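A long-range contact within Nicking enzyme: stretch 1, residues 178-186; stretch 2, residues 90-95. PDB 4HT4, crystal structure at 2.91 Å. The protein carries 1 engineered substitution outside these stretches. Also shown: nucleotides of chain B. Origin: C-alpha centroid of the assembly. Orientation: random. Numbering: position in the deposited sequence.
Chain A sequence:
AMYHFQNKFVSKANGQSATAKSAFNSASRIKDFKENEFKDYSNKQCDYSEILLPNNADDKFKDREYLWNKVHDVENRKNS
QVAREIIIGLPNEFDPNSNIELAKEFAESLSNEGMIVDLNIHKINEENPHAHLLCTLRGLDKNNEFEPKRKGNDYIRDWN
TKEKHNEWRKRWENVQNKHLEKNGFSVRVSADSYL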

ATOM      1  N   LYS A 178       4.425  16.774 -10.165  1.00 60.29           N
ATOM      2  CA  LYS A 178       3.236  17.332 -10.794  1.00 60.20           C
ATOM      3  C   LYS A 178       2.400  18.104  -9.781  1.00 66.96           C
ATOM      4  O   LYS A 178       1.950  19.216 -10.053  1.00 72.63           O
ATOM      5  CB  LYS A 178       2.398  16.220 -11.423  1.00 67.37           C
ATOM      6  CG  LYS A 178       1.077  16.688 -12.006  1.00 73.94           C
ATOM      7  CD  LYS A 178       0.279  15.516 -12.550  1.00 88.32           C
ATOM      8  CE  LYS A 178      -1.077  15.961 -13.068  1.00 90.23           C
ATOM      9  NZ  LYS A 178      -1.859  14.813 -13.602  1.00 87.51           N
ATOM     10  N   HIS A 179       2.199  17.509  -8.610  1.00 75.09           N
ATOM     11  CA  HIS A 179       1.432  18.155  -7.550  1.00 77.38           C
ATOM     12  C   HIS A 179       2.193  19.323  -6.938  1.00 68.03           C
ATOM     13  O   HIS A 179       1.589  20.281  -6.457  1.00 72.74           O
ATOM     14  CB  HIS A 179       1.048  17.144  -6.469  1.00 71.69           C
ATOM     15  CG  HIS A 179      -0.153  16.323  -6.814  1.00 68.41           C
ATOM     16  ND1 HIS A 179      -1.397  16.558  -6.268  1.00 68.96           N
ATOM     17  CD2 HIS A 179      -0.306  15.274  -7.657  1.00 71.18           C
ATOM     18  CE1 HIS A 179      -2.262  15.689  -6.755  1.00 82.48           C
ATOM     19  NE2 HIS A 179      -1.626  14.897  -7.600  1.00 65.92           N
ATOM     20  N   LEU A 180       3.518  19.237  -6.955  1.00 69.77           N
ATOM     21  CA  LEU A 180       4.355  20.322  -6.458  1.00 73.60           C
ATOM     22  C   LEU A 180       4.224  21.551  -7.351  1.00 75.36           C
ATOM     23  O   LEU A 180       4.253  22.684  -6.872  1.00 73.58           O
ATOM     24  CB  LEU A 180       5.817  19.884  -6.366  1.00 62.14           C
ATOM     25  CG  LEU A 180       6.198  19.007  -5.174  1.00 56.23           C
ATOM     26  CD1 LEU A 180       7.649  18.570  -5.280  1.00 56.30           C
ATOM     27  CD2 LEU A 180       5.959  19.754  -3.874  1.00 51.47           C
ATOM     28  N   GLU A 181       4.072  21.318  -8.650  1.00 67.32           N
ATOM     29  CA  GLU A 181       3.901  22.404  -9.604  1.00 67.74           C
ATOM     30  C   GLU A 181       2.484  22.960  -9.547  1.00 73.05           C
ATOM     31  O   GLU A 181       2.276  24.170  -9.648  1.00 83.28           O
ATOM     32  CB  GLU A 181       4.216  21.921 -11.020  1.00 65.81           C
ATOM     33  CG  GLU A 181       3.877  22.925 -12.105  1.00 79.12           C
ATOM     34  CD  GLU A 181       4.288  22.446 -13.480  1.00 92.28           C
ATOM     35  OE1 GLU A 181       5.183  21.579 -13.564  1.00 94.74           O
ATOM     36  OE2 GLU A 181       3.714  22.936 -14.475  1.00 97.27           O
ATOM     37  N   LYS A 182       1.513  22.068  -9.374  1.00 69.41           N
ATOM     38  CA  LYS A 182       0.106  22.448  -9.375  1.00 67.97           C
ATOM     39  C   LYS A 182      -0.244  23.367  -8.209  1.00 67.89           C
ATOM     40  O   LYS A 182      -1.039  24.295  -8.360  1.00 71.75           O
ATOM     41  CB  LYS A 182      -0.784  21.202  -9.347  1.00 72.01           C
ATOM     42  N   ASN A 183       0.353  23.111  -7.049  1.00 70.55           N
ATOM     43  CA  ASN A 183       0.076  23.911  -5.861  1.00 85.12           C
ATOM     44  C   ASN A 183       0.931  25.175  -5.775  1.00 84.35           C
ATOM     45  O   ASN A 183       0.771  25.981  -4.859  1.00 72.01           O
ATOM     46  CB  ASN A 183       0.222  23.068  -4.591  1.00 77.63           C
ATOM     47  CG  ASN A 183      -0.793  21.942  -4.519  1.00 70.87           C
ATOM     48  OD1 ASN A 183      -1.937  22.146  -4.113  1.00 82.06           O
ATOM     49  ND2 ASN A 183      -0.377  20.746  -4.915  1.00 64.37           N
ATOM     50  N   GLY A 184       1.837  25.342  -6.733  1.00 76.57           N
ATOM     51  CA  GLY A 184       2.620  26.560  -6.830  1.00 75.36           C
ATOM     52  C   GLY A 184       3.910  26.553  -6.033  1.00 80.39           C
ATOM     53  O   GLY A 184       4.155  27.449  -5.225  1.00 85.36           O
ATOM     54  N   PHE A 185       4.741  25.543  -6.266  1.00 72.91           N
ATOM     55  CA  PHE A 185       6.044  25.460  -5.618  1.00 63.11           C
ATOM     56  C   PHE A 185       7.148  25.338  -6.655  1.00 60.21           C
ATOM     57  O   PHE A 185       6.999  24.636  -7.654  1.00 65.18           O
ATOM     58  CB  PHE A 185       6.099  24.271  -4.658  1.00 76.72           C
ATOM     59  CG  PHE A 185       5.180  24.401  -3.481  1.00 76.72           C
ATOM     60  CD1 PHE A 185       5.564  25.126  -2.367  1.00 73.45           C
ATOM     61  CD2 PHE A 185       3.935  23.799  -3.486  1.00 73.68           C
ATOM     62  CE1 PHE A 185       4.722  25.251  -1.280  1.00 69.05           C
ATOM     63  CE2 PHE A 185       3.088  23.921  -2.401  1.00 72.12           C
ATOM     64  CZ  PHE A 185       3.484  24.648  -1.297  1.00 67.97           C
ATOM     65  N   SER A 186       8.260  26.021  -6.409  1.00 68.24           N
ATOM     66  CA  SER A 186       9.396  25.982  -7.319  1.00 70.49           C
ATOM     67  C   SER A 186      10.270  24.769  -7.026  1.00 67.06           C
ATOM     68  O   SER A 186      11.250  24.513  -7.726  1.00 69.91           O
ATOM     69  CB  SER A 186      10.220  27.263  -7.195  1.00 70.11           C
ATOM     70  OG  SER A 186      10.765  27.394  -5.894  1.00 69.89           O
TER
ATOM     71  P    DG B  25      17.737  14.819   6.863  1.00 86.61           P
ATOM     72  OP1  DG B  25      17.899  16.109   6.154  1.00 95.23           O
ATOM     73  OP2  DG B  25      18.913  14.167   7.483  1.00 83.47           O
ATOM     74  O5'  DG B  25      16.618  14.996   7.989  1.00 74.55           O
ATOM     75  C5'  DG B  25      15.427  15.687   7.654  1.00 73.45           C
ATOM     76  C4'  DG B  25      14.266  15.225   8.509  1.00 66.89           C
ATOM     77  O4'  DG B  25      13.085  15.962   8.106  1.00 75.65           O
ATOM     78  C3'  DG B  25      13.869  13.773   8.320  1.00 85.21           C
ATOM     79  O3'  DG B  25      12.976  13.402   9.353  1.00 86.49           O
ATOM     80  C2'  DG B  25      13.122  13.895   7.003  1.00 82.83           C
ATOM     81  C1'  DG B  25      12.260  15.110   7.333  1.00 86.16           C
ATOM     82  N9   DG B  25      11.779  15.857   6.175  1.00 87.63           N
ATOM     83  C8   DG B  25      12.272  17.049   5.705  1.00 78.91           C
ATOM     84  N7   DG B  25      11.639  17.490   4.655  1.00 87.10           N
ATOM     85  C5   DG B  25      10.662  16.532   4.414  1.00 77.99           C
ATOM     86  C6   DG B  25       9.675  16.476   3.403  1.00 68.45           C
ATOM     87  O6   DG B  25       9.459  17.285   2.489  1.00 69.84           O
ATOM     88  N1   DG B  25       8.889  15.332   3.524  1.00 82.40           N
ATOM     89  C2   DG B  25       9.040  14.371   4.495  1.00 70.31           C
ATOM     90  N2   DG B  25       8.182  13.343   4.440  1.00 66.75           N
ATOM     91  N3   DG B  25       9.962  14.411   5.450  1.00 69.54           N
ATOM     92  C4   DG B  25      10.735  15.519   5.345  1.00 86.52           C
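Stretch 2 (90-95) LPNEFD

Stretch 2 (Leu90 to Asp95) packs as an irregular loop against the C-terminal end of a helix and the turn that follows it in stretch 1 (Lys178 to Ser186). The helix covers Lys178 to Lys182; beyond it the chain turns off at Gly184, whose positive phi (89°) belongs to a Schellman motif. Two backbone bonds reach back into the last helical turn, from Phe185 N to Leu180 O (3.0 Å) and from Gly184 N to Glu181 O (3.2 Å). A CB at Gly184 would be jammed against the carbonyl O of Asn183, and nothing of stretch 2 lies near that position.

Stretch 2 has no regular helix or strand. Pro91 to Phe94 form a type I beta turn, closed by Phe94 N to Pro91 O at 3.2 Å, and Asp95 then caps the start of the helix that follows. The backbones stay well apart: the CA atoms of Leu180 and Pro91 are 8.4 Å from each other, those of Asn183 and Phe94 8.3 Å, and those of Phe185 and Glu93 9.2 Å. The pairing does not advance in simple register: Leu180 to Asn183 goes with Pro91 to Phe94 in the same sense, then Phe185 steps back to Glu93. Side chains fill much of the gap, meeting backbone at two points, where Phe94 CZ lies 3.3 Å from His179 O and Phe185 CZ lies 4.0 Å from Glu93 O. No hydrogen bond crosses it; the 290 Å² buried in total, both sides summed, comes from packing.

The main bump is Phe94. Its CA-to-CB bond points sideways, but with chi1 at -89° the ring swings in and brings CZ into a hollow lined by His179, Leu180 and Asn183. Phe94 CZ lies 3.4 Å from Asn183 ND2 and 3.7 Å from Leu180 CD2. The polar part of this hollow is tied together within stretch 1: Asn183 ND2 donates to His179 O at 2.5 Å, and Asn183 N reaches the same carbonyl, His179 O, at 3.1 Å. The His179 side chain begins toward stretch 2, with His179 CB 4.0 Å from Phe94 CE2, but its imidazole end leads away.

Phe185 adds another wall. Phe185 CE2 meets the edge of the Phe94 ring, 3.4 Å from Phe94 CE1; the two rings are oblique, their planes at 45° and their centroids 5.6 Å apart. Glu93 CG lies over one face of the Phe185 ring, 4.0 Å from Phe185 CE1; Glu93 OE2 is hydrogen-bonded elsewhere in the structure.

Leu180 is the answering bump from the helix. Its CA-to-CB bond runs sideways, yet the end of the side chain comes nearer, and Leu180 CD2 projects among three residues of the turn: besides Phe94 CZ, it lies 4.1 Å from Pro91 CB and 4.3 Å from Glu93 OE2. At the start of the loop, Leu90 O accepts a hydrogen bond from DG25 N1 of chain B at 2.6 Å, and Asn92 N donates to DG25 O6 at 3.3 Å. The same short loop therefore contacts DNA as well as the helix end.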

ATOM      1  N   LEU A  90       6.069  12.257   1.951  1.00 56.46           N
ATOM      2  CA  LEU A  90       5.223  13.334   1.453  1.00 67.87           C
ATOM      3  C   LEU A  90       5.841  14.690   1.784  1.00 67.98           C
ATOM      4  O   LEU A  90       6.396  14.872   2.867  1.00 66.83           O
ATOM      5  CB  LEU A  90       3.821  13.233   2.058  1.00 72.77           C
ATOM      6  CG  LEU A  90       3.051  11.943   1.780  1.00 62.17           C
ATOM      7  CD1 LEU A  90       1.683  11.981   2.445  1.00 47.02           C
ATOM      8  CD2 LEU A  90       2.913  11.722   0.285  1.00 56.77           C
ATOM      9  N   PRO A  91       5.748  15.646   0.848  1.00 71.37           N
ATOM     10  CA  PRO A  91       6.278  17.002   1.040  1.00 74.91           C
ATOM     11  C   PRO A  91       5.604  17.708   2.213  1.00 77.12           C
ATOM     12  O   PRO A  91       4.381  17.854   2.220  1.00 79.30           O
ATOM     13  CB  PRO A  91       5.931  17.704  -0.276  1.00 64.42           C
ATOM     14  CG  PRO A  91       4.824  16.895  -0.868  1.00 71.68           C
ATOM     15  CD  PRO A  91       5.100  15.487  -0.465  1.00 72.42           C
ATOM     16  N   ASN A  92       6.399  18.144   3.185  1.00 73.88           N
ATOM     17  CA  ASN A  92       5.862  18.725   4.413  1.00 79.09           C
ATOM     18  C   ASN A  92       5.387  20.172   4.276  1.00 78.00           C
ATOM     19  O   ASN A  92       4.880  20.755   5.234  1.00 74.47           O
ATOM     20  CB  ASN A  92       6.874  18.603   5.556  1.00 67.17           C
ATOM     21  CG  ASN A  92       8.176  19.315   5.261  1.00 74.70           C
ATOM     22  OD1 ASN A  92       8.508  19.580   4.106  1.00 89.21           O
ATOM     23  ND2 ASN A  92       8.929  19.621   6.311  1.00 86.40           N
ATOM     24  N   GLU A  93       5.548  20.751   3.091  1.00 71.50           N
ATOM     25  CA  GLU A  93       5.032  22.092   2.837  1.00 81.31           C
ATOM     26  C   GLU A  93       3.589  22.033   2.352  1.00 80.59           C
ATOM     27  O   GLU A  93       2.905  23.054   2.276  1.00 85.97           O
ATOM     28  CB  GLU A  93       5.902  22.843   1.827  1.00 72.76           C
ATOM     29  CG  GLU A  93       6.252  22.051   0.584  1.00 66.97           C
ATOM     30  CD  GLU A  93       7.559  21.303   0.728  1.00 77.07           C
ATOM     31  OE1 GLU A  93       8.381  21.705   1.579  1.00 74.03           O
ATOM     32  OE2 GLU A  93       7.765  20.314  -0.005  1.00 81.91           O
ATOM     33  N   PHE A  94       3.135  20.829   2.026  1.00 78.90           N
ATOM     34  CA  PHE A  94       1.760  20.620   1.595  1.00 78.31           C
ATOM     35  C   PHE A  94       0.794  20.657   2.771  1.00 82.45           C
ATOM     36  O   PHE A  94       1.123  20.220   3.875  1.00 74.28           O
ATOM     37  CB  PHE A  94       1.619  19.273   0.886  1.00 69.87           C
ATOM     38  CG  PHE A  94       1.878  19.328  -0.591  1.00 82.01           C
ATOM     39  CD1 PHE A  94       2.389  20.470  -1.181  1.00 88.07           C
ATOM     40  CD2 PHE A  94       1.610  18.230  -1.389  1.00 71.82           C
ATOM     41  CE1 PHE A  94       2.626  20.514  -2.540  1.00 78.28           C
ATOM     42  CE2 PHE A  94       1.843  18.270  -2.748  1.00 73.84           C
ATOM     43  CZ  PHE A  94       2.352  19.413  -3.324  1.00 80.07           C
ATOM     44  N   ASP A  95      -0.402  21.178   2.523  1.00 88.22           N
ATOM     45  CA  ASP A  95      -1.487  21.091   3.488  1.00 83.88           C
ATOM     46  C   ASP A  95      -2.058  19.679   3.407  1.00 86.43           C
ATOM     47  O   ASP A  95      -1.911  19.019   2.378  1.00 82.03           O
ATOM     48  CB  ASP A  95      -2.561  22.136   3.180  1.00 82.20           C
ATOM     49  CG  ASP A  95      -3.096  22.023   1.769  1.00 94.22           C
ATOM     50  OD1 ASP A  95      -2.517  22.661   0.865  1.00101.63           O
ATOM     51  OD2 ASP A  95      -4.096  21.300   1.566  1.00 95.10           O
TER